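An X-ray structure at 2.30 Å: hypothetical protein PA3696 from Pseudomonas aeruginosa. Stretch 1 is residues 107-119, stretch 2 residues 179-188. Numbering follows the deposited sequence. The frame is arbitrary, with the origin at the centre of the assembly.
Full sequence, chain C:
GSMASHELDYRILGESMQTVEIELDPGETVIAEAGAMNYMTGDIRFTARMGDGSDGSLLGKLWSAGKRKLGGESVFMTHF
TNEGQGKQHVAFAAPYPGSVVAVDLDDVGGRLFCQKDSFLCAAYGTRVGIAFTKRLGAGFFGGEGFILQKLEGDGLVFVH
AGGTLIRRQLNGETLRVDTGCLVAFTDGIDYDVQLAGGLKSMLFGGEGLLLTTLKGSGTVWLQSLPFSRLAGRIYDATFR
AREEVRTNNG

Stretch 1 107-119: DVGGRLFCQKDSF
Stretch 2 (179-188) TGCLVAFTDG

Residues 107-119 and 179-188 of hypothetical protein PA3696 pair as neighbouring antiparallel β-strands, 111-115 against a strand running from L182 to about F185, with axes 4.7 Å apart at closest approach and N-to-C directions 171° apart. The register sets L112 opposite T186, F113 opposite F185, C114 opposite A184 and Q115 opposite V183, with CA-CA separations of 5.3, 5.2, 4.4 and 5.4 Å; together the stretches bury 637 Å². Stretch 1 opens at D107 (phi/psi -66/-5), which makes no contact with stretch 2. V108 (-143/33, chi1 m) directs its CA-CB bond toward stretch 2 and brings CG1 to 3.9 Å from T186 CG2, an apolar touch beyond the strand pairing. A type I' turn from V108 to R111 carries the chain into the strand through G109 (82/2) and G110 (82/26); the positive phi of G109 favours glycine, and at G110 a CB would jam against the carbonyl O of G109.

R111 (-155/129) is extended in its first two torsions, then bends (chi1 t, chi2 t, chi3 p, chi4 -139°), placing its guanidinium beside the carboxylate of D187 (-66/164, chi1 m, chi2 -59°). The salt bridge joins R111 NH2 to D187 OD2 at 3.0 Å; R111 NE also lies 3.0 Å from D187 OD2, and R111 NH2 3.4 Å from D187 OD1. All three hydrogen bonds are weak, and the pairing is that of a cationic guanidinium with an anionic carboxylate. L112 (-131/144, chi1 t, chi2 p) starts sideways, but its end comes nearer: CD1 reaches 4.0 Å from A184 CB and 3.5 Å from F185 O.

F113 (-100/136) and F185 (-157/152) form the hydrogen-bonded pair, closed by F113 N to F185 O and F185 N to F113 O, each 3.0 Å. The carbonyl F113 O also receives a CA-H...O contact from A184 CA at 3.0 Å. Both side chains lie on one face of the sheet. With F113 at chi1 m, chi2 91° and F185 at chi1 p, chi2 93°, their planes differ by 12° and their centroids stand 5.1 Å apart, but the rings are slid and barely overlap. Instead, F113 CB sits over one face of the F185 ring, 3.7 Å from its centroid, in a CH-pi contact. D187 OD1 approaches the edge of the F113 ring, 3.6 Å from CE1.

C114 (-144/127, chi1 t) and A184 (-150/157) form the non-hydrogen-bonded pair, their side chains sharing the other face; C114 CA donates a CA-H...O contact to V183 O at 3.5 Å. V183 O also accepts the shortest backbone hydrogen bond across the stretches, from Q115 N at 2.8 Å. Q115 (-60/135, chi1 t, chi2 t) turns its CA-CB bond toward stretch 2. Residues 116-118 then take helical phi/psi, and S118 N bonds back to Q115 O at 2.8 Å. This turn brings S118 OG (chi1 m) to 3.4 Å from V183 CG1 (V183 -78/-67, chi1 t), while the CA-CB bonds of K116 and F119 point away from stretch 2.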

ATOM      1  N   ASP C 107     -22.662  13.067 -14.764  1.00 53.83           N
ATOM      2  CA  ASP C 107     -22.340  14.100 -13.772  1.00 54.13           C
ATOM      3  C   ASP C 107     -21.208  15.027 -14.173  1.00 53.55           C
ATOM      4  O   ASP C 107     -20.901  15.961 -13.445  1.00 54.34           O
ATOM      5  CB  ASP C 107     -22.005  13.464 -12.411  1.00 54.68           C
ATOM      6  CG  ASP C 107     -23.245  13.018 -11.645  1.00 56.86           C
ATOM      7  OD1 ASP C 107     -24.279  13.742 -11.657  1.00 59.00           O
ATOM      8  OD2 ASP C 107     -23.180  11.939 -11.018  1.00 59.38           O
ATOM      9  N   VAL C 108     -20.572  14.760 -15.305  1.00 53.07           N
ATOM     10  CA  VAL C 108     -19.388  15.516 -15.751  1.00 52.71           C
ATOM     11  C   VAL C 108     -19.369  15.716 -17.283  1.00 52.38           C
ATOM     12  O   VAL C 108     -18.303  15.738 -17.906  1.00 52.42           O
ATOM     13  CB  VAL C 108     -18.021  14.862 -15.285  1.00 52.67           C
ATOM     14  CG1 VAL C 108     -17.869  14.880 -13.766  1.00 53.13           C
ATOM     15  CG2 VAL C 108     -17.847  13.447 -15.853  1.00 52.06           C
ATOM     16  N   GLY C 109     -20.552  15.845 -17.887  1.00 51.96           N
ATOM     17  CA  GLY C 109     -20.630  16.262 -19.282  1.00 51.00           C
ATOM     18  C   GLY C 109     -20.407  15.157 -20.293  1.00 50.19           C
ATOM     19  O   GLY C 109     -20.446  15.398 -21.490  1.00 49.61           O
ATOM     20  N   GLY C 110     -20.199  13.936 -19.816  1.00 49.98           N
ATOM     21  CA  GLY C 110     -20.001  12.794 -20.706  1.00 49.34           C
ATOM     22  C   GLY C 110     -18.587  12.666 -21.220  1.00 49.23           C
ATOM     23  O   GLY C 110     -18.368  12.102 -22.294  1.00 49.60           O
ATOM     24  N   ARG C 111     -17.625  13.193 -20.457  1.00 48.88           N
ATOM     25  CA  ARG C 111     -16.203  13.038 -20.791  1.00 48.55           C
ATOM     26  C   ARG C 111     -15.280  13.156 -19.572  1.00 47.37           C
ATOM     27  O   ARG C 111     -15.362  14.112 -18.795  1.00 47.02           O
ATOM     28  CB  ARG C 111     -15.772  14.037 -21.856  1.00 48.75           C
ATOM     29  CG  ARG C 111     -14.380  13.749 -22.448  1.00 52.88           C
ATOM     30  CD  ARG C 111     -14.267  14.298 -23.860  1.00 58.36           C
ATOM     31  NE  ARG C 111     -14.537  15.736 -23.887  1.00 64.19           N
ATOM     32  CZ  ARG C 111     -15.242  16.356 -24.831  1.00 65.00           C
ATOM     33  NH1 ARG C 111     -15.775  15.665 -25.839  1.00 65.41           N
ATOM     34  NH2 ARG C 111     -15.414  17.668 -24.755  1.00 65.22           N
ATOM     35  N   LEU C 112     -14.390  12.186 -19.402  1.00 45.73           N
ATOM     36  CA  LEU C 112     -13.389  12.344 -18.359  1.00 45.11           C
ATOM     37  C   LEU C 112     -12.023  12.039 -18.921  1.00 44.24           C
ATOM     38  O   LEU C 112     -11.883  11.201 -19.801  1.00 44.11           O
ATOM     39  CB  LEU C 112     -13.723  11.516 -17.105  1.00 45.11           C
ATOM     40  CG  LEU C 112     -12.854  11.636 -15.836  1.00 45.03           C
ATOM     41  CD1 LEU C 112     -12.994  12.961 -15.110  1.00 41.96           C
ATOM     42  CD2 LEU C 112     -13.133  10.459 -14.877  1.00 44.87           C
ATOM     43  N   PHE C 113     -11.037  12.787 -18.439  1.00 43.93           N
ATOM     44  CA  PHE C 113      -9.641  12.550 -18.737  1.00 43.54           C
ATOM     45  C   PHE C 113      -8.985  11.808 -17.588  1.00 43.08           C
ATOM     46  O   PHE C 113      -9.183  12.137 -16.404  1.00 43.23           O
ATOM     47  CB  PHE C 113      -8.934  13.873 -19.005  1.00 43.95           C
ATOM     48  CG  PHE C 113      -9.443  14.573 -20.234  1.00 45.47           C
ATOM     49  CD1 PHE C 113     -10.489  15.494 -20.143  1.00 46.32           C
ATOM     50  CD2 PHE C 113      -8.920  14.268 -21.492  1.00 46.05           C
ATOM     51  CE1 PHE C 113     -10.993  16.130 -21.309  1.00 47.40           C
ATOM     52  CE2 PHE C 113      -9.409  14.907 -22.653  1.00 46.60           C
ATOM     53  CZ  PHE C 113     -10.438  15.837 -22.555  1.00 44.25           C
ATOM     54  N   CYS C 114      -8.182  10.814 -17.937  1.00 42.45           N
ATOM     55  CA  CYS C 114      -7.744   9.864 -16.946  1.00 41.36           C
ATOM     56  C   CYS C 114      -6.334   9.418 -17.206  1.00 39.56           C
ATOM     57  O   CYS C 114      -6.055   8.974 -18.302  1.00 38.52           O
ATOM     58  CB  CYS C 114      -8.657   8.639 -17.032  1.00 41.81           C
ATOM     59  SG  CYS C 114      -8.544   7.681 -15.606  1.00 45.37           S
ATOM     60  N   GLN C 115      -5.448   9.510 -16.211  1.00 39.05           N
ATOM     61  CA  GLN C 115      -4.131   8.871 -16.341  1.00 38.64           C
ATOM     62  C   GLN C 115      -4.326   7.371 -16.549  1.00 38.21           C
ATOM     63  O   GLN C 115      -5.131   6.751 -15.885  1.00 38.40           O
ATOM     64  CB  GLN C 115      -3.210   9.147 -15.148  1.00 38.33           C
ATOM     65  CG  GLN C 115      -1.734   8.823 -15.501  1.00 39.07           C
ATOM     66  CD  GLN C 115      -0.784   8.766 -14.324  1.00 39.88           C
ATOM     67  OE1 GLN C 115      -0.991   9.447 -13.302  1.00 41.23           O
ATOM     68  NE2 GLN C 115       0.310   7.982 -14.476  1.00 38.32           N
ATOM     69  N   LYS C 116      -3.613   6.782 -17.491  1.00 38.73           N
ATOM     70  CA  LYS C 116      -3.904   5.400 -17.865  1.00 39.31           C
ATOM     71  C   LYS C 116      -3.793   4.417 -16.689  1.00 38.32           C
ATOM     72  O   LYS C 116      -4.623   3.506 -16.554  1.00 39.14           O
ATOM     73  CB  LYS C 116      -3.085   4.961 -19.084  1.00 38.85           C
ATOM     74  CG  LYS C 116      -3.214   3.471 -19.429  1.00 40.43           C
ATOM     75  CD  LYS C 116      -2.236   3.060 -20.533  1.00 41.42           C
ATOM     76  CE  LYS C 116      -1.859   1.598 -20.409  1.00 47.97           C
ATOM     77  NZ  LYS C 116      -1.335   1.265 -18.987  1.00 52.22           N
ATOM     78  N   ASP C 117      -2.804   4.624 -15.831  1.00 37.55           N
ATOM     79  CA  ASP C 117      -2.564   3.756 -14.666  1.00 37.40           C
ATOM     80  C   ASP C 117      -3.745   3.847 -13.720  1.00 36.99           C
ATOM     81  O   ASP C 117      -3.959   2.957 -12.924  1.00 36.47           O
ATOM     82  CB  ASP C 117      -1.307   4.195 -13.885  1.00 37.06           C
ATOM     83  CG  ASP C 117      -0.026   3.648 -14.477  1.00 39.18           C
ATOM     84  OD1 ASP C 117      -0.081   2.518 -14.999  1.00 40.78           O
ATOM     85  OD2 ASP C 117       1.037   4.333 -14.407  1.00 39.73           O
ATOM     86  N   SER C 118      -4.453   4.972 -13.784  1.00 36.24           N
ATOM     87  CA  SER C 118      -5.581   5.222 -12.943  1.00 36.55           C
ATOM     88  C   SER C 118      -6.898   4.627 -13.442  1.00 36.94           C
ATOM     89  O   SER C 118      -7.795   4.400 -12.644  1.00 37.75           O
ATOM     90  CB  SER C 118      -5.725   6.712 -12.706  1.00 36.33           C
ATOM     91  OG  SER C 118      -4.987   7.110 -11.570  1.00 37.49           O
ATOM     92  N   PHE C 119      -7.040   4.398 -14.744  1.00 37.57           N
ATOM     93  CA  PHE C 119      -8.227   3.707 -15.238  1.00 38.15           C
ATOM     94  C   PHE C 119      -8.396   2.313 -14.594  1.00 37.63           C
ATOM     95  O   PHE C 119      -7.480   1.496 -14.621  1.00 38.78           O
ATOM     96  CB  PHE C 119      -8.236   3.610 -16.774  1.00 38.43           C
ATOM     97  CG  PHE C 119      -9.403   2.831 -17.314  1.00 40.44           C
ATOM     98  CD1 PHE C 119     -10.665   3.418 -17.408  1.00 41.25           C
ATOM     99  CD2 PHE C 119      -9.264   1.488 -17.668  1.00 40.48           C
ATOM    100  CE1 PHE C 119     -11.774   2.685 -17.898  1.00 40.64           C
ATOM    101  CE2 PHE C 119     -10.377   0.748 -18.151  1.00 41.65           C
ATOM    102  CZ  PHE C 119     -11.620   1.353 -18.266  1.00 40.20           C
ATOM    103  N   THR C 179       3.832  15.512 -11.688  1.00 40.70           N
ATOM    104  CA  THR C 179       3.155  14.985 -12.870  1.00 39.76           C
ATOM    105  C   THR C 179       2.397  13.668 -12.683  1.00 39.47           C
ATOM    106  O   THR C 179       1.251  13.556 -13.096  1.00 40.15           O
ATOM    107  CB  THR C 179       4.087  15.022 -14.097  1.00 40.34           C
ATOM    108  OG1 THR C 179       4.215  16.391 -14.515  1.00 40.69           O
ATOM    109  CG2 THR C 179       3.541  14.203 -15.264  1.00 38.55           C
ATOM    110  N   GLY C 180       2.996  12.687 -12.024  1.00 38.92           N
ATOM    111  CA  GLY C 180       2.305  11.415 -11.805  1.00 37.57           C
ATOM    112  C   GLY C 180       1.098  11.490 -10.881  1.00 36.97           C
ATOM    113  O   GLY C 180       0.252  10.603 -10.919  1.00 36.17           O
ATOM    114  N   CYS C 181       1.035  12.539 -10.055  1.00 36.26           N
ATOM    115  CA  CYS C 181      -0.053  12.774  -9.106  1.00 36.92           C
ATOM    116  C   CYS C 181      -1.415  13.113  -9.717  1.00 37.16           C
ATOM    117  O   CYS C 181      -2.420  13.137  -9.008  1.00 38.68           O
ATOM    118  CB  CYS C 181       0.336  13.858  -8.093  1.00 36.10           C
ATOM    119  SG  CYS C 181       1.531  13.291  -6.909  1.00 37.05           S
ATOM    120  N   LEU C 182      -1.466  13.362 -11.015  1.00 37.53           N
ATOM    121  CA  LEU C 182      -2.748  13.600 -11.674  1.00 37.90           C
ATOM    122  C   LEU C 182      -3.528  12.319 -11.989  1.00 38.13           C
ATOM    123  O   LEU C 182      -3.147  11.558 -12.862  1.00 38.74           O
ATOM    124  CB  LEU C 182      -2.543  14.418 -12.954  1.00 37.94           C
ATOM    125  CG  LEU C 182      -3.756  15.067 -13.658  1.00 37.79           C
ATOM    126  CD1 LEU C 182      -4.557  15.909 -12.726  1.00 35.17           C
ATOM    127  CD2 LEU C 182      -3.300  15.905 -14.872  1.00 37.52           C
ATOM    128  N   VAL C 183      -4.628  12.109 -11.293  1.00 38.43           N
ATOM    129  CA  VAL C 183      -5.529  11.007 -11.586  1.00 40.02           C
ATOM    130  C   VAL C 183      -6.428  11.271 -12.793  1.00 40.93           C
ATOM    131  O   VAL C 183      -6.318  10.588 -13.825  1.00 40.85           O
ATOM    132  CB  VAL C 183      -6.415  10.657 -10.357  1.00 39.60           C
ATOM    133  CG1 VAL C 183      -7.326   9.450 -10.662  1.00 40.71           C
ATOM    134  CG2 VAL C 183      -5.547  10.366  -9.168  1.00 39.65           C
ATOM    135  N   ALA C 184      -7.326  12.249 -12.630  1.00 42.12           N
ATOM    136  CA  ALA C 184      -8.407  12.548 -13.576  1.00 43.22           C
ATOM    137  C   ALA C 184      -8.754  14.045 -13.546  1.00 43.90           C
ATOM    138  O   ALA C 184      -8.488  14.733 -12.545  1.00 43.15           O
ATOM    139  CB  ALA C 184      -9.658  11.711 -13.232  1.00 42.75           C
ATOM    140  N   PHE C 185      -9.346  14.530 -14.643  1.00 45.03           N
ATOM    141  CA  PHE C 185      -9.924  15.886 -14.711  1.00 46.42           C
ATOM    142  C   PHE C 185     -11.004  16.022 -15.794  1.00 47.87           C
ATOM    143  O   PHE C 185     -10.997  15.318 -16.816  1.00 47.59           O
ATOM    144  CB  PHE C 185      -8.846  16.970 -14.893  1.00 46.10           C
ATOM    145  CG  PHE C 185      -8.019  16.814 -16.149  1.00 45.84           C
ATOM    146  CD1 PHE C 185      -8.375  17.470 -17.322  1.00 44.76           C
ATOM    147  CD2 PHE C 185      -6.877  16.031 -16.149  1.00 45.91           C
ATOM    148  CE1 PHE C 185      -7.618  17.339 -18.481  1.00 45.52           C
ATOM    149  CE2 PHE C 185      -6.120  15.887 -17.302  1.00 47.16           C
ATOM    150  CZ  PHE C 185      -6.494  16.549 -18.477  1.00 46.02           C
ATOM    151  N   THR C 186     -11.920  16.951 -15.540  1.00 49.52           N
ATOM    152  CA  THR C 186     -13.059  17.243 -16.404  1.00 50.97           C
ATOM    153  C   THR C 186     -12.604  18.185 -17.505  1.00 52.53           C
ATOM    154  O   THR C 186     -11.447  18.612 -17.523  1.00 52.82           O
ATOM    155  CB  THR C 186     -14.156  17.969 -15.586  1.00 50.99           C
ATOM    156  OG1 THR C 186     -13.594  19.146 -14.984  1.00 50.31           O
ATOM    157  CG2 THR C 186     -14.680  17.075 -14.469  1.00 49.50           C
ATOM    158  N   ASP C 187     -13.517  18.527 -18.415  1.00 54.06           N
ATOM    159  CA  ASP C 187     -13.279  19.575 -19.422  1.00 54.85           C
ATOM    160  C   ASP C 187     -13.151  20.933 -18.738  1.00 55.12           C
ATOM    161  O   ASP C 187     -13.540  21.082 -17.579  1.00 54.94           O
ATOM    162  CB  ASP C 187     -14.439  19.625 -20.422  1.00 55.09           C
ATOM    163  CG  ASP C 187     -14.280  18.632 -21.565  1.00 56.92           C
ATOM    164  OD1 ASP C 187     -13.271  18.711 -22.312  1.00 58.21           O
ATOM    165  OD2 ASP C 187     -15.184  17.781 -21.731  1.00 59.17           O
ATOM    166  N   GLY C 188     -12.607  21.919 -19.455  1.00 55.87           N
ATOM    167  CA  GLY C 188     -12.477  23.286 -18.934  1.00 56.21           C
ATOM    168  C   GLY C 188     -11.190  23.518 -18.149  1.00 56.62           C
ATOM    169  O   GLY C 188     -10.975  24.602 -17.551  1.00 56.01           O
TER